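Local coordinates for Poly(A) ribonuclease pop2 (Schizosaccharomyces pombe, PDB 2P51), which removes poly(A) tails from mRNA as a 3'-exoribonuclease of the CCR4-NOT complex, using a catalytic metal pair to release 5'-AMP, at residues L220-R231 with L244-R255. Sequence-based numbering, arbitrary orientation.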
ATOM      1  N   LEU A 220       8.563  -1.948  -9.831  1.00 19.11           N
ATOM      2  CA  LEU A 220       9.073  -1.005  -8.858  1.00 19.41           C
ATOM      3  C   LEU A 220      10.575  -1.102  -8.671  1.00 20.67           C
ATOM      4  O   LEU A 220      11.317  -0.117  -8.724  1.00 20.48           O
ATOM      5  CB  LEU A 220       8.356  -1.306  -7.519  1.00 20.55           C
ATOM      6  CG  LEU A 220       8.633  -0.294  -6.423  1.00 24.92           C
ATOM      7  CD1 LEU A 220       7.990   1.068  -6.710  1.00 33.29           C
ATOM      8  CD2 LEU A 220       8.121  -0.793  -5.069  1.00 28.58           C
ATOM      9  N   GLN A 221      11.081  -2.315  -8.422  1.00 19.11           N
ATOM     10  CA  GLN A 221      12.524  -2.417  -8.161  1.00 18.31           C
ATOM     11  C   GLN A 221      13.361  -2.098  -9.396  1.00 17.54           C
ATOM     12  O   GLN A 221      14.436  -1.492  -9.281  1.00 20.70           O
ATOM     13  CB  GLN A 221      12.816  -3.812  -7.609  1.00 20.88           C
ATOM     14  CG  GLN A 221      14.291  -3.975  -7.254  1.00 22.62           C
ATOM     15  CD  GLN A 221      14.700  -3.099  -6.090  1.00 24.43           C
ATOM     16  OE1 GLN A 221      14.005  -3.140  -5.062  1.00 26.80           O
ATOM     17  NE2 GLN A 221      15.747  -2.304  -6.219  1.00 23.82           N
ATOM     18  N   ASP A 222      12.879  -2.528 -10.589  1.00 18.24           N
ATOM     19  CA  ASP A 222      13.630  -2.236 -11.791  1.00 18.39           C
ATOM     20  C   ASP A 222      13.660  -0.730 -12.043  1.00 17.73           C
ATOM     21  O   ASP A 222      14.683  -0.218 -12.507  1.00 19.12           O
ATOM     22  CB  ASP A 222      13.018  -2.930 -13.013  1.00 21.11           C
ATOM     23  CG  ASP A 222      13.155  -4.430 -12.945  1.00 32.93           C
ATOM     24  OD1 ASP A 222      14.110  -4.936 -12.330  1.00 45.53           O
ATOM     25  OD2 ASP A 222      12.315  -5.152 -13.505  1.00 41.63           O
ATOM     26  N   ILE A 223      12.587   0.031 -11.774  1.00 16.52           N
ATOM     27  CA  ILE A 223      12.664   1.468 -11.901  1.00 16.95           C
ATOM     28  C   ILE A 223      13.666   2.058 -10.926  1.00 19.52           C
ATOM     29  O   ILE A 223      14.488   2.916 -11.313  1.00 21.30           O
ATOM     30  CB  ILE A 223      11.301   2.106 -11.625  1.00 18.14           C
ATOM     31  CG1 ILE A 223      10.281   1.759 -12.698  1.00 17.20           C
ATOM     32  CG2 ILE A 223      11.457   3.624 -11.520  1.00 16.91           C
ATOM     33  CD1 ILE A 223       8.843   1.981 -12.267  1.00 19.92           C
ATOM     34  N   ALA A 224      13.601   1.627  -9.674  1.00 17.96           N
ATOM     35  CA  ALA A 224      14.575   2.139  -8.736  1.00 18.71           C
ATOM     36  C   ALA A 224      15.974   1.816  -9.226  1.00 19.89           C
ATOM     37  O   ALA A 224      16.811   2.710  -9.135  1.00 22.46           O
ATOM     38  CB  ALA A 224      14.426   1.516  -7.357  1.00 21.41           C
ATOM     39  N   ASP A 225      16.227   0.608  -9.733  1.00 21.39           N
ATOM     40  CA  ASP A 225      17.625   0.385 -10.116  1.00 21.69           C
ATOM     41  C   ASP A 225      18.031   1.325 -11.240  1.00 23.17           C
ATOM     42  O   ASP A 225      19.126   1.910 -11.319  1.00 29.42           O
ATOM     43  CB  ASP A 225      17.823  -1.069 -10.491  1.00 23.10           C
ATOM     44  CG  ASP A 225      17.587  -2.044  -9.354  1.00 24.50           C
ATOM     45  OD1 ASP A 225      17.685  -1.574  -8.207  1.00 26.84           O
ATOM     46  OD2 ASP A 225      17.325  -3.252  -9.539  1.00 26.24           O
ATOM     47  N   ASP A 226      17.112   1.492 -12.179  1.00 22.12           N
ATOM     48  CA  ASP A 226      17.324   2.340 -13.354  1.00 24.40           C
ATOM     49  C   ASP A 226      17.645   3.775 -12.966  1.00 25.89           C
ATOM     50  O   ASP A 226      18.542   4.417 -13.484  1.00 32.75           O
ATOM     51  CB  ASP A 226      16.073   2.343 -14.229  1.00 27.38           C
ATOM     52  CG  ASP A 226      16.346   2.473 -15.692  1.00 29.36           C
ATOM     53  OD1 ASP A 226      17.468   2.177 -16.177  1.00 39.27           O
ATOM     54  OD2 ASP A 226      15.401   2.884 -16.394  1.00 39.33           O
ATOM     55  N   LEU A 227      16.860   4.254 -12.003  1.00 23.60           N
ATOM     56  CA  LEU A 227      17.069   5.609 -11.541  1.00 23.53           C
ATOM     57  C   LEU A 227      18.133   5.714 -10.460  1.00 25.62           C
ATOM     58  O   LEU A 227      18.274   6.809  -9.891  1.00 26.27           O
ATOM     59  CB  LEU A 227      15.723   6.173 -11.034  1.00 25.05           C
ATOM     60  CG  LEU A 227      14.603   6.225 -12.079  1.00 27.78           C
ATOM     61  CD1 LEU A 227      13.288   6.638 -11.394  1.00 29.94           C
ATOM     62  CD2 LEU A 227      14.946   7.164 -13.225  1.00 31.46           C
ATOM     63  N   GLN A 228      18.855   4.644 -10.182  1.00 24.86           N
ATOM     64  CA  GLN A 228      19.863   4.660  -9.120  1.00 27.53           C
ATOM     65  C   GLN A 228      19.292   5.129  -7.789  1.00 27.57           C
ATOM     66  O   GLN A 228      19.953   5.872  -7.060  1.00 27.84           O
ATOM     67  CB  GLN A 228      21.039   5.583  -9.457  1.00 31.79           C
ATOM     68  CG  GLN A 228      21.420   5.517 -10.930  1.00 45.09           C
ATOM     69  CD  GLN A 228      22.764   6.201 -11.110  1.00 53.16           C
ATOM     70  OE1 GLN A 228      22.904   7.406 -10.896  1.00 63.44           O
ATOM     71  NE2 GLN A 228      23.746   5.392 -11.487  1.00 80.57           N
ATOM     72  N   ILE A 229      18.088   4.692  -7.463  1.00 24.07           N
ATOM     73  CA  ILE A 229      17.545   4.946  -6.130  1.00 23.32           C
ATOM     74  C   ILE A 229      17.773   3.746  -5.223  1.00 21.25           C
ATOM     75  O   ILE A 229      17.428   2.614  -5.537  1.00 22.71           O
ATOM     76  CB  ILE A 229      16.051   5.264  -6.227  1.00 24.70           C
ATOM     77  CG1 ILE A 229      15.801   6.583  -6.994  1.00 27.26           C
ATOM     78  CG2 ILE A 229      15.411   5.217  -4.845  1.00 23.63           C
ATOM     79  CD1 ILE A 229      14.388   6.689  -7.529  1.00 30.26           C
ATOM     80  N   HIS A 230      18.383   3.965  -4.070  1.00 23.57           N
ATOM     81  CA  HIS A 230      18.707   2.784  -3.247  1.00 25.75           C
ATOM     82  C   HIS A 230      17.551   2.428  -2.335  1.00 25.54           C
ATOM     83  O   HIS A 230      16.885   3.278  -1.758  1.00 26.27           O
ATOM     84  CB  HIS A 230      19.982   3.064  -2.459  1.00 34.46           C
ATOM     85  CG  HIS A 230      20.283   2.254  -1.251  1.00 48.14           C
ATOM     86  ND1 HIS A 230      20.919   1.024  -1.307  1.00 55.08           N
ATOM     87  CD2 HIS A 230      20.073   2.464   0.080  1.00 53.59           C
ATOM     88  CE1 HIS A 230      21.069   0.522  -0.085  1.00 59.26           C
ATOM     89  NE2 HIS A 230      20.559   1.383   0.784  1.00 58.54           N
ATOM     90  N   ARG A 231      17.357   1.120  -2.208  1.00 21.76           N
ATOM     91  CA  ARG A 231      16.424   0.565  -1.277  1.00 20.55           C
ATOM     92  C   ARG A 231      17.017   0.483   0.128  1.00 21.27           C
ATOM     93  O   ARG A 231      18.126   0.010   0.364  1.00 27.19           O
ATOM     94  CB  ARG A 231      16.019  -0.856  -1.721  1.00 20.97           C
ATOM     95  CG  ARG A 231      15.013  -1.473  -0.728  1.00 20.95           C
ATOM     96  CD  ARG A 231      14.695  -2.887  -1.135  1.00 20.05           C
ATOM     97  NE  ARG A 231      13.750  -3.041  -2.251  1.00 20.09           N
ATOM     98  CZ  ARG A 231      12.436  -2.956  -2.176  1.00 17.04           C
ATOM     99  NH1 ARG A 231      11.796  -2.687  -1.029  1.00 17.63           N
ATOM    100  NH2 ARG A 231      11.748  -3.140  -3.297  1.00 19.15           N
ATOM    101  N   LEU A 244      10.426   2.813  -0.937  1.00 12.24           N
ATOM    102  CA  LEU A 244      10.965   2.924  -2.293  1.00 12.29           C
ATOM    103  C   LEU A 244       9.978   3.601  -3.241  1.00 12.47           C
ATOM    104  O   LEU A 244      10.406   4.358  -4.131  1.00 13.31           O
ATOM    105  CB  LEU A 244      11.284   1.509  -2.834  1.00 14.75           C
ATOM    106  CG  LEU A 244      12.208   1.453  -4.042  1.00 15.89           C
ATOM    107  CD1 LEU A 244      13.537   2.140  -3.751  1.00 19.88           C
ATOM    108  CD2 LEU A 244      12.447  -0.007  -4.442  1.00 17.79           C
ATOM    109  N   THR A 245       8.689   3.268  -3.023  1.00 12.77           N
ATOM    110  CA  THR A 245       7.619   3.886  -3.781  1.00 12.34           C
ATOM    111  C   THR A 245       7.692   5.403  -3.619  1.00 12.19           C
ATOM    112  O   THR A 245       7.629   6.153  -4.623  1.00 13.57           O
ATOM    113  CB  THR A 245       6.253   3.369  -3.302  1.00 12.98           C
ATOM    114  OG1 THR A 245       6.212   1.939  -3.599  1.00 13.57           O
ATOM    115  CG2 THR A 245       5.086   3.983  -4.064  1.00 14.47           C
ATOM    116  N   ALA A 246       7.827   5.871  -2.392  1.00 12.58           N
ATOM    117  CA  ALA A 246       7.927   7.342  -2.187  1.00 12.27           C
ATOM    118  C   ALA A 246       9.105   7.918  -2.953  1.00 13.42           C
ATOM    119  O   ALA A 246       9.029   8.953  -3.652  1.00 13.89           O
ATOM    120  CB  ALA A 246       8.097   7.645  -0.711  1.00 13.74           C
ATOM    121  N   ARG A 247      10.264   7.259  -2.808  1.00 13.88           N
ATOM    122  CA  ARG A 247      11.459   7.837  -3.437  1.00 13.58           C
ATOM    123  C   ARG A 247      11.336   7.826  -4.953  1.00 13.31           C
ATOM    124  O   ARG A 247      11.744   8.818  -5.602  1.00 16.11           O
ATOM    125  CB  ARG A 247      12.727   7.079  -2.976  1.00 16.14           C
ATOM    126  CG  ARG A 247      12.843   7.181  -1.463  1.00 22.92           C
ATOM    127  CD  ARG A 247      14.060   6.475  -0.939  1.00 30.06           C
ATOM    128  NE  ARG A 247      14.375   7.157   0.334  1.00 40.81           N
ATOM    129  CZ  ARG A 247      15.428   6.774   1.054  1.00 46.09           C
ATOM    130  NH1 ARG A 247      16.154   5.763   0.572  1.00 56.54           N
ATOM    131  NH2 ARG A 247      15.630   7.446   2.177  1.00 46.93           N
ATOM    132  N   ILE A 248      10.803   6.777  -5.559  1.00 14.89           N
ATOM    133  CA  ILE A 248      10.596   6.783  -7.018  1.00 13.91           C
ATOM    134  C   ILE A 248       9.618   7.893  -7.437  1.00 13.20           C
ATOM    135  O   ILE A 248       9.815   8.560  -8.477  1.00 15.69           O
ATOM    136  CB  ILE A 248      10.155   5.391  -7.487  1.00 16.88           C
ATOM    137  CG1 ILE A 248      11.276   4.331  -7.415  1.00 19.74           C
ATOM    138  CG2 ILE A 248       9.595   5.450  -8.906  1.00 18.33           C
ATOM    139  CD1 ILE A 248      10.602   2.950  -7.425  1.00 23.44           C
ATOM    140  N   PHE A 249       8.567   8.075  -6.626  1.00 13.49           N
ATOM    141  CA  PHE A 249       7.589   9.105  -7.002  1.00 13.86           C
ATOM    142  C   PHE A 249       8.263  10.464  -7.136  1.00 13.36           C
ATOM    143  O   PHE A 249       8.069  11.161  -8.133  1.00 15.37           O
ATOM    144  CB  PHE A 249       6.430   9.197  -5.979  1.00 14.30           C
ATOM    145  CG  PHE A 249       5.503  10.383  -6.272  1.00 15.41           C
ATOM    146  CD1 PHE A 249       4.598  10.317  -7.318  1.00 17.29           C
ATOM    147  CD2 PHE A 249       5.578  11.536  -5.487  1.00 15.57           C
ATOM    148  CE1 PHE A 249       3.755  11.394  -7.578  1.00 16.80           C
ATOM    149  CE2 PHE A 249       4.733  12.610  -5.755  1.00 16.39           C
ATOM    150  CZ  PHE A 249       3.836  12.549  -6.798  1.00 17.68           C
ATOM    151  N   PHE A 250       9.073  10.861  -6.139  1.00 13.74           N
ATOM    152  CA  PHE A 250       9.631  12.229  -6.199  1.00 13.05           C
ATOM    153  C   PHE A 250      10.630  12.322  -7.356  1.00 13.41           C
ATOM    154  O   PHE A 250      10.746  13.378  -8.011  1.00 16.15           O
ATOM    155  CB  PHE A 250      10.230  12.634  -4.861  1.00 15.25           C
ATOM    156  CG  PHE A 250       9.075  12.914  -3.876  1.00 17.27           C
ATOM    157  CD1 PHE A 250       8.399  14.114  -3.956  1.00 16.63           C
ATOM    158  CD2 PHE A 250       8.699  11.962  -2.925  1.00 15.90           C
ATOM    159  CE1 PHE A 250       7.344  14.392  -3.088  1.00 17.06           C
ATOM    160  CE2 PHE A 250       7.673  12.242  -2.038  1.00 15.57           C
ATOM    161  CZ  PHE A 250       7.017  13.450  -2.121  1.00 16.80           C
ATOM    162  N   GLU A 251      11.334  11.206  -7.616  1.00 14.25           N
ATOM    163  CA  GLU A 251      12.323  11.290  -8.716  1.00 14.68           C
ATOM    164  C   GLU A 251      11.607  11.384 -10.054  1.00 13.20           C
ATOM    165  O   GLU A 251      12.063  12.151 -10.926  1.00 15.02           O
ATOM    166  CB  GLU A 251      13.262  10.071  -8.676  1.00 15.87           C
ATOM    167  CG  GLU A 251      14.399  10.154  -9.679  1.00 17.50           C
ATOM    168  CD  GLU A 251      15.344  11.325  -9.517  1.00 22.00           C
ATOM    169  OE1 GLU A 251      15.341  11.901  -8.402  1.00 25.94           O
ATOM    170  OE2 GLU A 251      16.076  11.661 -10.486  1.00 23.13           O
ATOM    171  N   ILE A 252      10.539  10.645 -10.288  1.00 14.23           N
ATOM    172  CA  ILE A 252       9.752  10.715 -11.525  1.00 15.67           C
ATOM    173  C   ILE A 252       9.135  12.095 -11.674  1.00 14.36           C
ATOM    174  O   ILE A 252       9.107  12.718 -12.749  1.00 16.42           O
ATOM    175  CB  ILE A 252       8.658   9.598 -11.432  1.00 20.68           C
ATOM    176  CG1 ILE A 252       9.267   8.208 -11.697  1.00 21.03           C
ATOM    177  CG2 ILE A 252       7.435   9.908 -12.246  1.00 36.69           C
ATOM    178  CD1 ILE A 252       8.135   7.206 -11.268  1.00 33.22           C
ATOM    179  N   ARG A 253       8.612  12.640 -10.539  1.00 14.24           N
ATOM    180  CA  ARG A 253       8.021  13.974 -10.575  1.00 13.28           C
ATOM    181  C   ARG A 253       9.068  14.985 -11.019  1.00 14.10           C
ATOM    182  O   ARG A 253       8.811  15.880 -11.828  1.00 16.91           O
ATOM    183  CB  ARG A 253       7.516  14.364  -9.188  1.00 16.93           C
ATOM    184  CG  ARG A 253       6.644  15.613  -9.231  1.00 20.37           C
ATOM    185  CD  ARG A 253       6.120  15.934  -7.826  1.00 18.76           C
ATOM    186  NE  ARG A 253       7.235  16.490  -7.056  1.00 19.23           N
ATOM    187  CZ  ARG A 253       7.062  17.057  -5.855  1.00 19.83           C
ATOM    188  NH1 ARG A 253       5.849  17.118  -5.276  1.00 21.77           N
ATOM    189  NH2 ARG A 253       8.149  17.534  -5.263  1.00 18.82           N
ATOM    190  N   SER A 254      10.287  14.870 -10.481  1.00 14.42           N
ATOM    191  CA  SER A 254      11.357  15.792 -10.889  1.00 14.44           C
ATOM    192  C   SER A 254      11.809  15.608 -12.323  1.00 16.22           C
ATOM    193  O   SER A 254      11.980  16.589 -13.056  1.00 17.05           O
ATOM    194  CB  SER A 254      12.547  15.542  -9.946  1.00 17.82           C
ATOM    195  OG  SER A 254      13.613  16.386 -10.325  1.00 24.79           O
ATOM    196  N   ARG A 255      12.026  14.349 -12.731  1.00 14.46           N
ATOM    197  CA  ARG A 255      12.594  14.118 -14.057  1.00 15.05           C
ATOM    198  C   ARG A 255      11.566  14.320 -15.176  1.00 14.09           C
ATOM    199  O   ARG A 255      12.029  14.840 -16.193  1.00 15.66           O
ATOM    200  CB  ARG A 255      13.144  12.707 -14.184  1.00 15.22           C
ATOM    201  CG  ARG A 255      14.372  12.437 -13.310  1.00 16.40           C
ATOM    202  CD  ARG A 255      15.170  11.277 -13.880  1.00 19.41           C
ATOM    203  NE  ARG A 255      16.189  10.796 -12.961  1.00 18.97           N
ATOM    204  CZ  ARG A 255      17.206  10.005 -13.298  1.00 18.20           C
ATOM    205  NH1 ARG A 255      17.325   9.621 -14.572  1.00 22.14           N
ATOM    206  NH2 ARG A 255      18.056   9.638 -12.352  1.00 23.75           N
TER
HETATM  207  O   HOH W   1      19.928   7.512 -13.443  1.00 54.52           O
HETATM  208  O   HOH W   2      18.666   9.404  -9.292  0.83 44.32           O
HETATM  209  O   HOH W   3      14.665   3.553  -0.155  0.88 32.29           O
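Leu220, Ala224, Leu227 and Ile229 pack on Leu244, Ile248 and the aliphatic carbons of Glu251 in a mainly apolar contact of helix 220-226 and the turn after it against helix 238-257, beside the active site of this DEDD nuclease fold. The axes of helix 220-226 and segment 244-255 cross at 53°, 10.2 Å apart. Leu244 CG is anti to the backbone N (chi1 -163°), and the branch runs toward segment 220-231, where CD1 touches Ala224 CB and Ile229 CG2, each at 3.8 Å. Leu244 CD2 lies over one face of the Arg231 guanidinium, toward its rim. Ile248 meets the start of helix 220-226: its CG2 touches Ile223 CG2, and its CD1 presses tightly on Leu220 CD1 at 3.3 Å.

Gln221 OE1 takes two bonds in the Arg231 guanidinium plane, from NE at 2.8 Å and NH2 at 2.9 Å. Its NE2 donates to Asp225 OD1, above the carboxylate plane. With an alanine in place of Gln221, NE and NH2 of Arg231 would probably lose their shared acceptor and Asp225 OD1 its amide donor.

A Schellman motif with Gln228 at C-prime ends helix 220-226 and turns Ile229 back, its CD1 3.7 Å from Glu251 CB. Leu227 CD2 sits centrally over the Arg255 guanidinium, whose NE gives Glu251 OE2 a nearly straight 2.6 Å hydrogen bond, part of a salt bridge. One water links Leu227 O to Arg255 NH2.

Arg231 also pairs with Asp241, a magnesium ligand here, so the contact borders the metal site. On other sides, helix 238-257 rests on strands 47-53 and 163-166 and on helix 206-213.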